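Local coordinates for coat protein (Papaya mosaic virus, PDB 4DOX) that forms the helical coat of a flexible filamentous plant virus, probably packing around the viral RNA as many identical subunits, at residues A[104-116]-A[141-155]. Residues are numbered along the deposited sequence; the frame is centred on the assembly and turned at random.
Sequences RKFCRYFAPIIWN and FDFFDGVENPAAMQP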
# COMPACT_ATOMS: atom_id res chain seq x y z
N ARG A 104 -6.58 -1.81 -0.78
CA ARG A 104 -6.29 -0.58 -0.07
C ARG A 104 -5.11 -0.76 0.86
O ARG A 104 -4.23 0.10 0.90
CB ARG A 104 -7.52 -0.10 0.69
CG ARG A 104 -7.25 0.94 1.79
CD ARG A 104 -7.33 2.37 1.41
NE ARG A 104 -8.26 2.67 0.31
CZ ARG A 104 -9.51 3.15 0.42
NH1 ARG A 104 -10.05 3.36 1.60
NH2 ARG A 104 -10.23 3.41 -0.66
N LYS A 105 -5.09 -1.87 1.59
CA LYS A 105 -4.02 -2.14 2.54
C LYS A 105 -2.74 -2.37 1.81
O LYS A 105 -1.70 -1.92 2.27
CB LYS A 105 -4.34 -3.32 3.48
CG LYS A 105 -5.20 -2.90 4.61
CD LYS A 105 -5.86 -4.07 5.27
CE LYS A 105 -6.95 -3.60 6.25
NZ LYS A 105 -7.33 -4.74 7.13
N PHE A 106 -2.80 -3.09 0.68
CA PHE A 106 -1.63 -3.34 -0.13
C PHE A 106 -1.01 -2.03 -0.66
O PHE A 106 0.20 -1.84 -0.62
CB PHE A 106 -2.03 -4.20 -1.33
CG PHE A 106 -0.86 -4.65 -2.21
CD1 PHE A 106 -0.60 -4.03 -3.43
CD2 PHE A 106 -0.02 -5.69 -1.81
CE1 PHE A 106 0.47 -4.42 -4.24
CE2 PHE A 106 1.06 -6.11 -2.65
CZ PHE A 106 1.30 -5.48 -3.86
N CYS A 107 -1.84 -1.12 -1.18
CA CYS A 107 -1.32 0.17 -1.67
C CYS A 107 -0.71 0.96 -0.52
O CYS A 107 0.32 1.59 -0.70
CB CYS A 107 -2.40 0.98 -2.40
SG CYS A 107 -2.97 0.09 -3.92
N ARG A 108 -1.32 0.87 0.67
CA ARG A 108 -0.91 1.63 1.81
C ARG A 108 0.50 1.22 2.18
O ARG A 108 1.28 2.07 2.62
CB ARG A 108 -1.84 1.36 2.98
CG ARG A 108 -1.71 2.40 4.04
CD ARG A 108 -2.66 2.17 5.14
NE ARG A 108 -3.96 2.76 4.88
CZ ARG A 108 -5.11 2.10 4.86
NH1 ARG A 108 -5.11 0.80 5.10
NH2 ARG A 108 -6.24 2.73 4.60
N TYR A 109 0.82 -0.06 1.98
CA TYR A 109 2.12 -0.64 2.32
C TYR A 109 3.26 -0.04 1.48
O TYR A 109 4.46 -0.14 1.87
CB TYR A 109 2.09 -2.17 2.15
CG TYR A 109 3.43 -2.85 2.43
CD1 TYR A 109 4.00 -2.84 3.74
CD2 TYR A 109 4.12 -3.51 1.42
CE1 TYR A 109 5.25 -3.48 4.03
CE2 TYR A 109 5.37 -4.15 1.69
CZ TYR A 109 5.93 -4.12 3.00
OH TYR A 109 7.14 -4.73 3.22
N PHE A 110 2.88 0.52 0.31
CA PHE A 110 3.81 1.10 -0.63
C PHE A 110 3.63 2.61 -0.74
O PHE A 110 4.27 3.25 -1.55
CB PHE A 110 3.61 0.49 -2.02
CG PHE A 110 3.93 -0.98 -2.08
CD1 PHE A 110 2.92 -1.94 -1.98
CD2 PHE A 110 5.26 -1.41 -2.23
CE1 PHE A 110 3.23 -3.32 -2.01
CE2 PHE A 110 5.57 -2.80 -2.27
CZ PHE A 110 4.55 -3.75 -2.18
N ALA A 111 2.76 3.18 0.08
CA ALA A 111 2.52 4.62 0.05
C ALA A 111 3.84 5.44 -0.01
O ALA A 111 3.95 6.33 -0.87
CB ALA A 111 1.62 5.09 1.20
N PRO A 112 4.85 5.14 0.86
CA PRO A 112 6.05 6.03 0.84
C PRO A 112 6.82 6.01 -0.48
O PRO A 112 7.40 7.02 -0.86
CB PRO A 112 6.91 5.50 2.00
CG PRO A 112 5.94 4.81 2.88
CD PRO A 112 4.92 4.17 1.97
N ILE A 113 6.79 4.88 -1.19
CA ILE A 113 7.51 4.78 -2.45
C ILE A 113 6.80 5.62 -3.52
O ILE A 113 7.45 6.33 -4.31
CB ILE A 113 7.56 3.34 -2.92
CG1 ILE A 113 8.04 2.36 -1.83
CG2 ILE A 113 8.39 3.23 -4.15
CD1 ILE A 113 9.38 2.73 -1.22
N ILE A 114 5.46 5.55 -3.58
CA ILE A 114 4.75 6.23 -4.64
C ILE A 114 4.77 7.71 -4.31
O ILE A 114 4.89 8.56 -5.21
CB ILE A 114 3.33 5.70 -4.89
CG1 ILE A 114 2.83 6.17 -6.26
CG2 ILE A 114 2.37 6.13 -3.77
CD1 ILE A 114 3.64 5.66 -7.47
N TRP A 115 4.73 8.03 -3.01
CA TRP A 115 4.98 9.41 -2.58
C TRP A 115 6.28 9.94 -3.22
O TRP A 115 6.27 10.99 -3.86
CB TRP A 115 5.07 9.48 -1.07
CG TRP A 115 5.34 10.86 -0.55
CD1 TRP A 115 6.57 11.38 -0.18
CD2 TRP A 115 4.38 11.88 -0.26
NE1 TRP A 115 6.42 12.66 0.29
CE2 TRP A 115 5.10 13.00 0.25
CE3 TRP A 115 2.98 11.98 -0.40
CZ2 TRP A 115 4.46 14.20 0.64
CZ3 TRP A 115 2.34 13.18 -0.03
CH2 TRP A 115 3.09 14.27 0.50
N ASN A 116 7.38 9.22 -3.09
CA ASN A 116 8.63 9.72 -3.67
C ASN A 116 8.56 9.81 -5.16
O ASN A 116 9.20 10.65 -5.78
CB ASN A 116 9.82 8.85 -3.28
CG ASN A 116 10.44 9.25 -1.96
OD1 ASN A 116 9.75 9.73 -1.04
ND2 ASN A 116 11.76 9.05 -1.85
N PHE A 141 -4.87 11.08 -2.55
CA PHE A 141 -5.02 9.66 -2.80
C PHE A 141 -5.47 8.98 -1.55
O PHE A 141 -5.19 9.45 -0.42
CB PHE A 141 -3.79 9.00 -3.43
CG PHE A 141 -2.51 9.11 -2.65
CD1 PHE A 141 -1.90 7.96 -2.13
CD2 PHE A 141 -1.84 10.34 -2.51
CE1 PHE A 141 -0.68 8.07 -1.41
CE2 PHE A 141 -0.64 10.44 -1.82
CZ PHE A 141 -0.05 9.31 -1.27
N ASP A 142 -6.20 7.88 -1.73
CA ASP A 142 -6.87 7.26 -0.61
C ASP A 142 -6.03 6.37 0.29
O ASP A 142 -6.59 5.72 1.16
CB ASP A 142 -8.16 6.56 -1.04
CG ASP A 142 -7.91 5.32 -1.90
OD1 ASP A 142 -6.77 4.81 -1.96
OD2 ASP A 142 -8.89 4.85 -2.51
N PHE A 143 -4.72 6.32 0.09
CA PHE A 143 -3.85 5.63 1.04
C PHE A 143 -2.68 6.50 1.41
O PHE A 143 -1.56 6.02 1.66
CB PHE A 143 -3.38 4.28 0.50
CG PHE A 143 -2.75 4.36 -0.85
CD1 PHE A 143 -3.54 4.51 -2.00
CD2 PHE A 143 -1.35 4.26 -1.00
CE1 PHE A 143 -2.96 4.55 -3.30
CE2 PHE A 143 -0.74 4.31 -2.28
CZ PHE A 143 -1.55 4.46 -3.44
N PHE A 144 -2.94 7.80 1.42
CA PHE A 144 -1.97 8.77 1.82
C PHE A 144 -1.53 8.46 3.24
O PHE A 144 -0.36 8.74 3.59
CB PHE A 144 -2.60 10.14 1.71
CG PHE A 144 -1.91 11.22 2.51
CD1 PHE A 144 -0.80 11.91 1.98
CD2 PHE A 144 -2.38 11.59 3.78
CE1 PHE A 144 -0.17 12.93 2.70
CE2 PHE A 144 -1.75 12.60 4.51
CZ PHE A 144 -0.65 13.28 3.97
N ASP A 145 -2.42 7.88 4.06
CA ASP A 145 -2.12 7.62 5.49
C ASP A 145 -1.02 6.62 5.67
O ASP A 145 -0.62 6.35 6.80
CB ASP A 145 -3.34 7.13 6.31
CG ASP A 145 -4.19 6.05 5.59
OD1 ASP A 145 -5.36 5.91 6.02
OD2 ASP A 145 -3.72 5.39 4.60
N GLY A 146 -0.57 6.06 4.55
CA GLY A 146 0.51 5.08 4.56
C GLY A 146 1.86 5.75 4.46
O GLY A 146 2.88 5.13 4.81
N VAL A 147 1.88 7.02 4.00
CA VAL A 147 3.16 7.70 3.70
C VAL A 147 4.12 7.81 4.90
O VAL A 147 5.34 7.57 4.78
CB VAL A 147 2.96 9.08 3.08
CG1 VAL A 147 4.28 9.84 3.01
CG2 VAL A 147 2.36 8.97 1.66
N GLU A 148 3.54 8.15 6.05
CA GLU A 148 4.34 8.31 7.24
C GLU A 148 4.24 7.11 8.16
O GLU A 148 4.60 7.20 9.32
CB GLU A 148 3.97 9.61 7.97
CG GLU A 148 4.28 10.88 7.16
CD GLU A 148 3.91 12.21 7.89
OE1 GLU A 148 2.73 12.47 8.23
OE2 GLU A 148 4.84 13.03 8.08
N ASN A 149 3.76 5.97 7.64
CA ASN A 149 3.78 4.75 8.41
C ASN A 149 5.16 4.07 8.36
O ASN A 149 5.62 3.64 7.28
CB ASN A 149 2.69 3.83 7.91
CG ASN A 149 2.34 2.75 8.91
OD1 ASN A 149 3.21 2.02 9.39
ND2 ASN A 149 1.07 2.64 9.22
N PRO A 150 5.85 3.96 9.50
CA PRO A 150 7.20 3.34 9.51
C PRO A 150 7.24 1.84 9.14
O PRO A 150 8.30 1.31 8.79
CB PRO A 150 7.67 3.55 10.95
CG PRO A 150 6.37 3.72 11.74
CD PRO A 150 5.40 4.39 10.85
N ALA A 151 6.09 1.15 9.24
CA ALA A 151 5.97 -0.27 8.88
C ALA A 151 5.69 -0.45 7.35
O ALA A 151 5.97 -1.52 6.77
CB ALA A 151 4.89 -0.92 9.71
N ALA A 152 5.16 0.59 6.71
CA ALA A 152 5.02 0.60 5.26
C ALA A 152 6.41 0.52 4.66
O ALA A 152 7.38 0.90 5.34
CB ALA A 152 4.31 1.88 4.80
N MET A 153 6.52 0.04 3.40
CA MET A 153 7.81 -0.07 2.74
C MET A 153 8.39 1.33 2.51
O MET A 153 7.71 2.20 2.01
CB MET A 153 7.74 -0.88 1.44
CG MET A 153 9.03 -0.80 0.63
SD MET A 153 9.33 -2.13 -0.58
CE MET A 153 8.71 -3.53 0.35
N GLN A 154 9.63 1.53 2.93
CA GLN A 154 10.31 2.85 2.86
C GLN A 154 11.18 3.10 1.61
O GLN A 154 11.82 2.18 1.09
CB GLN A 154 11.14 3.08 4.14
CG GLN A 154 10.30 2.96 5.45
CD GLN A 154 9.24 4.04 5.57
OE1 GLN A 154 9.48 5.20 5.18
NE2 GLN A 154 8.06 3.68 6.07
N PRO A 155 11.21 4.36 1.12
CA PRO A 155 12.17 4.61 0.06
C PRO A 155 13.61 4.42 0.56
O PRO A 155 13.90 4.57 1.76
CB PRO A 155 11.90 6.06 -0.36
CG PRO A 155 10.82 6.53 0.50
CD PRO A 155 10.73 5.62 1.68
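Phe143 lies against the helical turn at Cys107, and its ring is sandwiched. Cys107 CB sits over the centre of one face, 3.5 Å from the ring centroid, a CH-pi contact. Phe141 CD1 meets the opposite face. Phe143 CG stands between its own backbone N and carbonyl carbon (chi1 52°), which sets one ring face on Cys107 and turns the edge to Ala111 CB.

Arg108 can be followed outward. Its CB packs near Phe143 CB. CG rests on Gly146 CA at 3.5 Å, where the two backbones run close. CD passes Asp145 OD2. The chain then bends at chi3 (-86°), and NE donates to Asp145 OD2 at 2.7 Å in a nearly straight hydrogen bond (166°) that is part of a salt bridge. The oxygen lies in the guanidinium plane, but NE meets it from above the carboxylate plane. Arg108 NH2 lies near Asp145 OD1, at 3.6 Å. NH1 is hydrogen-bonded to Leu32 O, so partners at NE and NH1 limit the rotation of the guanidinium. The second salt bridge, Arg104 to Asp142, includes a weak hydrogen bond. Ser72 OG bonds to both of these side chains.

Farther along, Met153 N donates to Tyr109 O at 2.6 Å. Met153 CB lies over a face of the Tyr109 ring, and Met153 CE reaches Tyr109 OH at 3.5 Å. Val147 CG1 sits over one face of the Trp115 indole, 4.0 Å from the centroid of the five-membered ring, a CH-pi contact. Trp115 NE1 bonds to Arg161 O.

Segment 141-155, mostly loop with a 3-10 segment at 144-146, packs along both short helices and the turn between them, near the centre of this all-helical coat protein. Helix 56-70 touches Cys107 and Ile114, helix 36-48 reaches Tyr109, and helix 165-172 packs on Trp115 and Phe144.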